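Side-chain contacts in putative Xylose isomerase (Rhodospirillum rubrum, PDB 3QXB), which probably acts as an isomerase of the xylose isomerase-like TIM-barrel family and binds iron and manganese ions: residues W62-D65 with I66-D69; Q53-Y56 with D57-D60; D121-A125 with M126-A130; D69-A72 with I73-K77. One frame throughout, in Å; residues are numbered along the deposited sequence.

All four contacts are local, each joining two adjoining segments; they run in series along the chain, except that contacts 1 and 4 share D69, and none nests or crosses. Contact 2 comes first, turning the chain out of strand 51-55. Contact 1 starts helix 65-81, and contact 4 continues along that helix. After strand 85-90, contact 3 ends helix 106-125 and leads into strand 130-133. The four then meet in space: Y54 CG of contact 2 lies 3.6 Å from CE of M126 in contact 3, and A125 O of contact 3 lies 3.4 Å from I73 CG1 in contact 4. Together they tie two neighbouring helices of the TIM barrel to its second strand.

Contact 1 of 4, residues W62-D65 with I66-D69; sequences WWPD and IERD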
loop_
_atom_site.group_PDB
_atom_site.type_symbol
_atom_site.label_atom_id
_atom_site.label_comp_id
_atom_site.label_asym_id
_atom_site.label_seq_id
_atom_site.Cartn_x
_atom_site.Cartn_y
_atom_site.Cartn_z
ATOM N N TRP A 62 1.345 -10.138 9.417
ATOM C CA TRP A 62 2.772 -10.491 9.605
ATOM C C TRP A 62 3.391 -10.089 10.959
ATOM O O TRP A 62 4.412 -10.639 11.371
ATOM C CB TRP A 62 3.612 -9.928 8.472
ATOM C CG TRP A 62 3.412 -10.604 7.174
ATOM C CD1 TRP A 62 2.859 -10.075 6.071
ATOM C CD2 TRP A 62 3.812 -11.924 6.832
ATOM N NE1 TRP A 62 2.850 -10.990 5.053
ATOM C CE2 TRP A 62 3.402 -12.150 5.506
ATOM C CE3 TRP A 62 4.403 -12.973 7.544
ATOM C CZ2 TRP A 62 3.630 -13.354 4.849
ATOM C CZ3 TRP A 62 4.606 -14.171 6.903
ATOM C CH2 TRP A 62 4.251 -14.347 5.579
ATOM N N TRP A 63 2.820 -9.124 11.649
ATOM C CA TRP A 63 3.375 -8.710 12.956
ATOM C C TRP A 63 3.444 -9.892 13.934
ATOM O O TRP A 63 2.615 -10.781 13.851
ATOM C CB TRP A 63 2.531 -7.608 13.567
ATOM C CG TRP A 63 2.638 -6.275 12.910
ATOM C CD1 TRP A 63 3.543 -5.869 11.942
ATOM C CD2 TRP A 63 1.819 -5.144 13.188
ATOM N NE1 TRP A 63 3.297 -4.561 11.601
ATOM C CE2 TRP A 63 2.267 -4.089 12.373
ATOM C CE3 TRP A 63 0.763 -4.909 14.078
ATOM C CZ2 TRP A 63 1.680 -2.817 12.416
ATOM C CZ3 TRP A 63 0.198 -3.654 14.124
ATOM C CH2 TRP A 63 0.613 -2.641 13.263
ATOM N N PRO A 64 4.399 -9.896 14.872
ATOM C CA PRO A 64 4.434 -10.970 15.858
ATOM C C PRO A 64 3.110 -11.079 16.589
ATOM O O PRO A 64 2.455 -10.056 16.872
ATOM C CB PRO A 64 5.595 -10.588 16.792
ATOM C CG PRO A 64 6.436 -9.698 16.002
ATOM C CD PRO A 64 5.584 -9.023 14.971
ATOM N N ASP A 65 2.702 -12.326 16.791
ATOM C CA ASP A 65 1.368 -12.669 17.250
ATOM C C ASP A 65 0.952 -11.891 18.490
ATOM O O ASP A 65 -0.164 -11.403 18.568
ATOM C CB ASP A 65 1.291 -14.165 17.619
ATOM C CG ASP A 65 1.480 -15.073 16.435
ATOM O OD1 ASP A 65 2.022 -14.607 15.407
ATOM O OD2 ASP A 65 1.124 -16.260 16.528
ATOM N N ILE A 66 1.837 -11.807 19.464
ATOM C CA ILE A 66 1.469 -11.272 20.775
ATOM C C ILE A 66 1.098 -9.800 20.655
ATOM O O ILE A 66 0.010 -9.397 21.076
ATOM C CB ILE A 66 2.583 -11.458 21.842
ATOM C CG1 ILE A 66 2.733 -12.950 22.199
ATOM C CG2 ILE A 66 2.246 -10.656 23.127
ATOM C CD1 ILE A 66 3.902 -13.250 23.207
ATOM N N GLU A 67 1.995 -8.995 20.097
ATOM C CA GLU A 67 1.704 -7.564 19.930
ATOM C C GLU A 67 0.576 -7.341 18.928
ATOM O O GLU A 67 -0.309 -6.509 19.141
ATOM C CB GLU A 67 2.958 -6.793 19.506
ATOM C CG GLU A 67 4.089 -6.849 20.538
ATOM C CD GLU A 67 5.031 -8.049 20.313
ATOM O OE1 GLU A 67 4.599 -9.115 19.774
ATOM O OE2 GLU A 67 6.217 -7.914 20.674
ATOM N N ARG A 68 0.598 -8.108 17.847
ATOM C CA ARG A 68 -0.411 -8.011 16.820
ATOM C C ARG A 68 -1.774 -8.272 17.436
ATOM O O ARG A 68 -2.657 -7.471 17.236
ATOM C CB ARG A 68 -0.187 -9.011 15.680
ATOM C CG ARG A 68 -1.240 -8.939 14.581
ATOM C CD ARG A 68 -1.227 -10.163 13.728
ATOM N NE ARG A 68 -1.672 -11.324 14.463
ATOM C CZ ARG A 68 -1.384 -12.598 14.184
ATOM N NH1 ARG A 68 -0.631 -12.922 13.153
ATOM N NH2 ARG A 68 -1.906 -13.561 14.936
ATOM N N ASP A 69 -1.962 -9.396 18.142
ATOM C CA ASP A 69 -3.305 -9.747 18.680
ATOM C C ASP A 69 -3.749 -8.819 19.805
ATOM O O ASP A 69 -4.945 -8.542 19.911
ATOM C CB ASP A 69 -3.435 -11.213 19.153
ATOM C CG ASP A 69 -3.220 -12.206 18.031
ATOM O OD1 ASP A 69 -3.322 -11.795 16.849
ATOM O OD2 ASP A 69 -2.965 -13.388 18.354
HETATM O O HOH W 1 -0.429 -15.705 13.511
#
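The D65 and R68 side chains run together in one direction, their flat ends, carboxylate and guanidinium, turned by 23°. R68 CG stands trans to the backbone N (chi1 180°) and the chain then bends at chi3 (68°), which folds the guanidinium back over the start of the helix, where CZ stands 4.1 Å from D65 CA against one face. D65 OD1 is 3.9 Å from R68 NH1 and well out of the guanidinium plane, a long salt bridge of charges alone; its stronger partner is R118. Water 1 accepts from R68 NH1 at 2.8 Å and gives D65 OD1 a weak bond. These residues form the first turn of helix 65-81, which follows the second strand of the TIM barrel. P64 is the N-cap, and its O receives R68 N at 2.9 Å. The same guanidinium also grips the adjoining D69 through NE (2.9 Å) and NH2 (3.0 Å), both to D69 OD1, a salt bridge; OD1 lies in the guanidinium plane, and the two nitrogens come from the same face of the carboxylate. R68 NH1 also bonds P61 O, probably limiting rotation of the group. The R68 CB packs 3.7 Å from W63 CB, while the W63 ring meets W62 of the second subunit edge-to-face.

Contact 2 of 4, residues Q53-Y56 with D57-D60; sequences QYTY and DLTD
With CG on the far side of the CA-CB bond from the backbone N (chi1 179°), the Y54 ring is carried out along L58 to T59; T59 in turn holds OG1 between its backbone N and carbonyl carbon (chi1 62°), bringing the hydroxyl to the ring edge. There Y54 OH and T59 OG1 lie 2.6 Å apart in the ring plane, a hydrogen bond in which either could donate, although Y54 OH is too close to a neighbour and its position is less sure. L58 approaches the same ring obliquely, with CD1 3.7 Å from Y54 CE1. The chain reverses here in a beta turn at the C-terminal end of the second strand of the TIM barrel, the end at which the metals bind, and L58 N donates to T55 O at 3.1 Å. T55 adds an ST turn: its OG1 accepts D57 N at 3.2 Å with an N-H...O angle of 158°. Its methyl, CG2, rests 3.9 Å from L58 CG, the two side chains crossing at about a right angle. The T55 side chain is about 7 Å from that of the metal ligand E286. D57 is held from outside the turn, OD2 by L93 N and OD1 by A94 N, while Y56 reaches T131 through its OH.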
loop_
_atom_site.group_PDB
_atom_site.type_symbol
_atom_site.label_atom_id
_atom_site.label_comp_id
_atom_site.label_asym_id
_atom_site.label_seq_id
_atom_site.Cartn_x
_atom_site.Cartn_y
_atom_site.Cartn_z
ATOM N N GLN A 53 -16.156 -3.549 8.417
ATOM C CA GLN A 53 -15.136 -4.471 7.920
ATOM C C GLN A 53 -13.799 -3.910 8.324
ATOM O O GLN A 53 -13.428 -2.778 7.934
ATOM C CB GLN A 53 -15.216 -4.662 6.408
ATOM C CG GLN A 53 -14.366 -5.727 5.887
ATOM C CD GLN A 53 -14.637 -6.037 4.443
ATOM O OE1 GLN A 53 -14.396 -5.209 3.551
ATOM N NE2 GLN A 53 -15.141 -7.266 4.189
ATOM N N TYR A 54 -13.088 -4.683 9.137
ATOM C CA TYR A 54 -11.812 -4.265 9.675
ATOM C C TYR A 54 -10.769 -4.537 8.612
ATOM O O TYR A 54 -10.861 -5.543 7.934
ATOM C CB TYR A 54 -11.544 -5.068 10.930
ATOM C CG TYR A 54 -10.229 -4.798 11.650
ATOM C CD1 TYR A 54 -10.119 -3.784 12.608
ATOM C CD2 TYR A 54 -9.131 -5.594 11.426
ATOM C CE1 TYR A 54 -8.911 -3.552 13.290
ATOM C CE2 TYR A 54 -7.960 -5.391 12.128
ATOM C CZ TYR A 54 -7.848 -4.365 13.047
ATOM O OH TYR A 54 -6.607 -4.186 13.707
ATOM N N THR A 55 -9.802 -3.637 8.432
ATOM C CA THR A 55 -8.784 -3.802 7.379
ATOM C C THR A 55 -7.433 -4.313 7.960
ATOM O O THR A 55 -6.998 -3.874 9.030
ATOM C CB THR A 55 -8.547 -2.472 6.598
ATOM O OG1 THR A 55 -7.530 -2.648 5.595
ATOM C CG2 THR A 55 -8.122 -1.305 7.530
ATOM N N TYR A 56 -6.775 -5.223 7.252
ATOM C CA TYR A 56 -5.403 -5.645 7.624
ATOM C C TYR A 56 -4.435 -4.433 7.706
ATOM O O TYR A 56 -3.412 -4.516 8.351
ATOM C CB TYR A 56 -4.822 -6.583 6.607
ATOM C CG TYR A 56 -5.523 -7.935 6.358
ATOM C CD1 TYR A 56 -6.712 -8.298 6.989
ATOM C CD2 TYR A 56 -5.009 -8.797 5.425
ATOM C CE1 TYR A 56 -7.317 -9.513 6.697
ATOM C CE2 TYR A 56 -5.632 -10.002 5.108
ATOM C CZ TYR A 56 -6.764 -10.361 5.728
ATOM O OH TYR A 56 -7.336 -11.611 5.437
ATOM N N ASP A 57 -4.766 -3.332 7.027
ATOM C CA ASP A 57 -3.995 -2.089 7.046
ATOM C C ASP A 57 -3.939 -1.388 8.424
ATOM O O ASP A 57 -3.226 -0.416 8.573
ATOM C CB ASP A 57 -4.494 -1.105 5.958
ATOM C CG ASP A 57 -3.987 -1.447 4.543
ATOM O OD1 ASP A 57 -3.155 -2.377 4.344
ATOM O OD2 ASP A 57 -4.432 -0.787 3.577
ATOM N N LEU A 58 -4.687 -1.853 9.421
ATOM C CA LEU A 58 -4.592 -1.290 10.774
ATOM C C LEU A 58 -3.668 -2.139 11.635
ATOM O O LEU A 58 -2.922 -1.588 12.423
ATOM C CB LEU A 58 -5.960 -1.198 11.450
ATOM C CG LEU A 58 -6.875 -0.053 11.022
ATOM C CD1 LEU A 58 -8.314 -0.267 11.585
ATOM C CD2 LEU A 58 -6.317 1.241 11.518
ATOM N N THR A 59 -3.679 -3.470 11.434
ATOM C CA THR A 59 -2.799 -4.376 12.134
ATOM C C THR A 59 -2.337 -5.482 11.156
ATOM O O THR A 59 -3.150 -6.315 10.728
ATOM C CB THR A 59 -3.479 -4.994 13.444
ATOM O OG1 THR A 59 -4.606 -5.751 13.101
ATOM C CG2 THR A 59 -3.878 -3.932 14.497
ATOM N N ASP A 60 -1.029 -5.472 10.837
ATOM C CA ASP A 60 -0.449 -6.332 9.819
ATOM C C ASP A 60 -0.460 -7.787 10.332
ATOM O O ASP A 60 0.067 -8.077 11.397
ATOM C CB ASP A 60 1.008 -5.899 9.540
ATOM C CG ASP A 60 1.603 -6.532 8.292
ATOM O OD1 ASP A 60 1.053 -7.552 7.779
ATOM O OD2 ASP A 60 2.685 -6.034 7.854
#

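Contact 3 of 4, residues D121-A125 with M126-A130; sequences DMTAA and MEVPA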
loop_
_atom_site.group_PDB
_atom_site.type_symbol
_atom_site.label_atom_id
_atom_site.label_comp_id
_atom_site.label_asym_id
_atom_site.label_seq_id
_atom_site.Cartn_x
_atom_site.Cartn_y
_atom_site.Cartn_z
ATOM N N ASP A 121 -5.511 -16.316 11.879
ATOM C CA ASP A 121 -5.164 -16.266 13.343
ATOM C C ASP A 121 -5.616 -14.963 14.009
ATOM O O ASP A 121 -6.321 -14.937 15.050
ATOM C CB ASP A 121 -3.682 -16.471 13.568
ATOM C CG ASP A 121 -3.218 -17.859 13.250
ATOM O OD1 ASP A 121 -4.018 -18.826 13.213
ATOM O OD2 ASP A 121 -2.027 -17.993 13.009
HETATM N N MSE A 122 -5.251 -13.860 13.395
HETATM C CA MSE A 122 -5.693 -12.526 13.895
HETATM C C MSE A 122 -7.215 -12.360 13.930
HETATM O O MSE A 122 -7.844 -11.828 14.905
HETATM C CB MSE A 122 -5.057 -11.452 12.973
HETATM C CG MSE A 122 -5.186 -9.998 13.469
HETATM SE SE MSE A 122 -4.423 -8.840 12.098
HETATM C CE MSE A 122 -5.832 -8.815 10.892
ATOM N N THR A 123 -7.860 -12.834 12.881
ATOM C CA THR A 123 -9.335 -12.732 12.832
ATOM C C THR A 123 -9.985 -13.575 13.950
ATOM O O THR A 123 -10.937 -13.121 14.597
ATOM C CB THR A 123 -9.834 -13.136 11.441
ATOM O OG1 THR A 123 -9.198 -12.304 10.443
ATOM C CG2 THR A 123 -11.387 -13.029 11.366
ATOM N N ALA A 124 -9.493 -14.791 14.190
ATOM C CA ALA A 124 -10.019 -15.651 15.279
ATOM C C ALA A 124 -9.765 -14.996 16.637
ATOM O O ALA A 124 -10.588 -15.049 17.526
ATOM C CB ALA A 124 -9.329 -17.041 15.264
ATOM N N ALA A 125 -8.620 -14.359 16.788
ATOM C CA ALA A 125 -8.283 -13.688 18.059
ATOM C C ALA A 125 -9.283 -12.586 18.356
ATOM O O ALA A 125 -9.692 -12.391 19.529
ATOM C CB ALA A 125 -6.823 -13.146 18.004
HETATM N N MSE A 126 -9.722 -11.899 17.296
HETATM C CA MSE A 126 -10.757 -10.844 17.372
HETATM C C MSE A 126 -12.163 -11.356 17.587
HETATM O O MSE A 126 -13.061 -10.562 17.836
HETATM C CB MSE A 126 -10.759 -9.972 16.102
HETATM C CG MSE A 126 -9.489 -9.227 15.901
HETATM SE SE MSE A 126 -9.318 -8.276 14.256
HETATM C CE MSE A 126 -10.364 -6.733 14.704
ATOM N N GLU A 127 -12.338 -12.678 17.476
ATOM C CA GLU A 127 -13.650 -13.339 17.427
ATOM C C GLU A 127 -14.512 -12.793 16.302
ATOM O O GLU A 127 -15.719 -12.644 16.436
ATOM C CB GLU A 127 -14.348 -13.305 18.778
ATOM C CG GLU A 127 -13.539 -13.935 19.877
ATOM C CD GLU A 127 -14.164 -13.745 21.241
ATOM O OE1 GLU A 127 -15.381 -13.447 21.340
ATOM O OE2 GLU A 127 -13.425 -13.912 22.221
ATOM N N VAL A 128 -13.879 -12.520 15.163
ATOM C CA VAL A 128 -14.569 -12.113 13.973
ATOM C C VAL A 128 -14.755 -13.365 13.096
ATOM O O VAL A 128 -13.843 -14.186 12.956
ATOM C CB VAL A 128 -13.771 -11.000 13.262
ATOM C CG1 VAL A 128 -14.297 -10.680 11.863
ATOM C CG2 VAL A 128 -13.753 -9.781 14.133
ATOM N N PRO A 129 -15.931 -13.510 12.486
ATOM C CA PRO A 129 -16.301 -14.759 11.811
ATOM C C PRO A 129 -15.764 -15.011 10.411
ATOM O O PRO A 129 -15.823 -16.147 9.945
ATOM C CB PRO A 129 -17.832 -14.704 11.768
ATOM C CG PRO A 129 -18.206 -13.312 11.977
ATOM C CD PRO A 129 -17.047 -12.566 12.596
ATOM N N ALA A 130 -15.201 -14.007 9.754
ATOM C CA ALA A 130 -14.888 -14.165 8.363
ATOM C C ALA A 130 -13.734 -13.257 8.002
ATOM O O ALA A 130 -13.537 -12.225 8.643
ATOM C CB ALA A 130 -16.149 -13.857 7.492
#
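T123 and V128 meet through the methyl of T123: its CG2 lies 3.1 Å from V128 O and 3.7 Å from V128 CB, and sits 3.6 Å from A130 O, where the chain enters strand 130-133. The methyl is turned there because T123 places CG2 opposite its backbone N, leaving OG1 beside that N (chi1 -57°). The same two residues are joined by backbone, V128 N donating to T123 O at 3.1 Å. Beside that bond, E127 N reaches A124 O at 2.9 Å, coming from well above the carbonyl plane rather than on a lone pair. These paired bonds, with the positive phi of E127 (56°), define a Schellman motif at the C-terminus of helix 106-125, and the T123-V128 contact is the apolar touch that commonly joins the two outer residues of this cap. The last regular helical bond precedes it, M126 N to M122 O at 3.0 Å. Selenomethionine M126 lies back across the helix end, its CG 3.2 Å from M122 O; SE stays 3.9 Å from M122 O, and the bend at chi3 sets the direction of the terminal methyl. Farther out, T123 OG1 is bonded to T89 OG1 of the neighbouring strand and to A119 O one turn earlier, so its rotation is probably fixed. Strand 85-90 also receives M126 on I86 and T89, and V128 on I86. On the other flank, M122 packs on R68 and A72, and A125 on D69, joining this helix end to helix 65-81 and hence to the adjoining beta-alpha unit of the barrel.

Contact 4 of 4, residues D69-A72 with I73-K77; sequences DRRA and IAYAK. With EDO (1,2-ethanediol), chain L; EDO (1,2-ethanediol), chain N.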
loop_
_atom_site.group_PDB
_atom_site.type_symbol
_atom_site.label_atom_id
_atom_site.label_comp_id
_atom_site.label_asym_id
_atom_site.label_seq_id
_atom_site.Cartn_x
_atom_site.Cartn_y
_atom_site.Cartn_z
ATOM N N ASP A 69 -1.962 -9.396 18.142
ATOM C CA ASP A 69 -3.305 -9.747 18.680
ATOM C C ASP A 69 -3.749 -8.819 19.805
ATOM O O ASP A 69 -4.945 -8.542 19.911
ATOM C CB ASP A 69 -3.435 -11.213 19.153
ATOM C CG ASP A 69 -3.220 -12.206 18.031
ATOM O OD1 ASP A 69 -3.322 -11.795 16.849
ATOM O OD2 ASP A 69 -2.965 -13.388 18.354
ATOM N N ARG A 70 -2.808 -8.360 20.642
ATOM C CA ARG A 70 -3.120 -7.375 21.677
ATOM C C ARG A 70 -3.827 -6.183 21.032
ATOM O O ARG A 70 -4.860 -5.764 21.501
ATOM C CB ARG A 70 -1.845 -6.931 22.418
ATOM C CG ARG A 70 -2.042 -5.972 23.617
ATOM C CD ARG A 70 -0.724 -5.776 24.441
ATOM N NE ARG A 70 -0.559 -6.805 25.469
ATOM C CZ ARG A 70 0.611 -7.271 25.902
ATOM N NH1 ARG A 70 1.753 -6.785 25.422
ATOM N NH2 ARG A 70 0.643 -8.221 26.830
ATOM N N ARG A 71 -3.279 -5.654 19.937
ATOM C CA ARG A 71 -3.867 -4.458 19.261
ATOM C C ARG A 71 -5.179 -4.809 18.533
ATOM O O ARG A 71 -6.179 -4.134 18.691
ATOM C CB ARG A 71 -2.828 -3.807 18.310
ATOM C CG ARG A 71 -3.201 -2.437 17.781
ATOM C CD ARG A 71 -3.485 -1.462 18.898
ATOM N NE ARG A 71 -3.487 -0.099 18.380
ATOM C CZ ARG A 71 -3.588 0.999 19.116
ATOM N NH1 ARG A 71 -3.756 0.929 20.405
ATOM N NH2 ARG A 71 -3.524 2.174 18.534
ATOM N N ALA A 72 -5.178 -5.900 17.769
ATOM C CA ALA A 72 -6.383 -6.365 17.076
ATOM C C ALA A 72 -7.491 -6.632 18.062
ATOM O O ALA A 72 -8.593 -6.190 17.833
ATOM C CB ALA A 72 -6.105 -7.567 16.220
ATOM N N ILE A 73 -7.191 -7.310 19.167
ATOM C CA ILE A 73 -8.197 -7.552 20.196
ATOM C C ILE A 73 -8.739 -6.264 20.834
ATOM O O ILE A 73 -9.923 -6.158 21.078
ATOM C CB ILE A 73 -7.697 -8.538 21.275
ATOM C CG1 ILE A 73 -7.604 -9.952 20.697
ATOM C CG2 ILE A 73 -8.621 -8.544 22.517
ATOM C CD1 ILE A 73 -6.783 -10.911 21.528
ATOM N N ALA A 74 -7.875 -5.285 21.079
ATOM C CA ALA A 74 -8.336 -3.983 21.573
ATOM C C ALA A 74 -9.343 -3.309 20.622
ATOM O O ALA A 74 -10.339 -2.775 21.084
ATOM C CB ALA A 74 -7.146 -3.029 21.920
ATOM N N TYR A 75 -9.088 -3.337 19.323
ATOM C CA TYR A 75 -10.111 -2.870 18.354
ATOM C C TYR A 75 -11.384 -3.701 18.452
ATOM O O TYR A 75 -12.477 -3.136 18.564
ATOM C CB TYR A 75 -9.599 -2.898 16.909
ATOM C CG TYR A 75 -8.624 -1.801 16.577
ATOM C CD1 TYR A 75 -9.024 -0.472 16.545
ATOM C CD2 TYR A 75 -7.317 -2.095 16.229
ATOM C CE1 TYR A 75 -8.122 0.544 16.227
ATOM C CE2 TYR A 75 -6.421 -1.096 15.885
ATOM C CZ TYR A 75 -6.834 0.227 15.895
ATOM O OH TYR A 75 -5.937 1.216 15.584
ATOM N N ALA A 76 -11.270 -5.025 18.452
ATOM C CA ALA A 76 -12.519 -5.872 18.554
ATOM C C ALA A 76 -13.344 -5.548 19.767
ATOM O O ALA A 76 -14.588 -5.382 19.691
ATOM C CB ALA A 76 -12.178 -7.381 18.506
ATOM N N LYS A 77 -12.678 -5.384 20.897
ATOM C CA LYS A 77 -13.379 -5.097 22.138
ATOM C C LYS A 77 -14.017 -3.715 22.129
ATOM O O LYS A 77 -15.137 -3.540 22.631
ATOM C CB LYS A 77 -12.427 -5.254 23.332
ATOM C CG LYS A 77 -12.984 -4.942 24.726
ATOM C CD LYS A 77 -11.958 -5.316 25.848
ATOM C CE LYS A 77 -12.553 -5.283 27.284
ATOM N NZ LYS A 77 -13.135 -3.952 27.621
HETATM C C1 EDO L . -2.412 -2.011 23.880
HETATM O O1 EDO L . -1.367 -1.141 23.384
HETATM C C2 EDO L . -3.278 -2.517 22.719
HETATM O O2 EDO L . -3.992 -1.378 22.195
HETATM C C1 EDO N . -4.395 3.728 22.202
HETATM O O1 EDO N . -3.963 2.657 23.042
HETATM C C2 EDO N . -3.334 4.198 21.237
HETATM O O2 EDO N . -3.925 4.694 20.023
HETATM O O HOH W 2 -3.256 1.009 15.751
#
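The base of the Y75 ring packs tightly on the preceding turn: its CD2 lies 3.4 Å from R71 O, the atom that also takes Y75 N, and P36 and L39 touch the Y75 side chain from helix 36-46. The buried A72 belongs to the same tight side, its O receiving A76 N. These i to i+4 bonds run along helix 65-81, the helix of the right-handed beta-alpha-beta unit between strands 51-55 and 85-90 of the barrel, and on its inner face A72 and A76 pack against M126. I73 is close but at the rim: its CG1, set beside the backbone N (chi1 -71°), lies 3.1 Å from D69 O, which accepts I73 N at 2.7 Å. The loose part is the guanidinium end of R71. R71 bends at chi2 (56°) to cross Y75 at a slant, with CG 4.0 Å from Y75 CE2 and the guanidinium and ring planes 67° apart. Their polar ends do not bond directly; water 2 joins them, accepting from R71 NE at 2.9 Å and lying 2.7 Å from Y75 OH. Around the rest of the guanidinium are two 1,2-ethanediol molecules, probably from the crystallisation liquor: R71 NH1 donates to O2 of one (chain L) at 2.9 Å, and R71 NH2 to O2 of the other (chain N) at 3.0 Å.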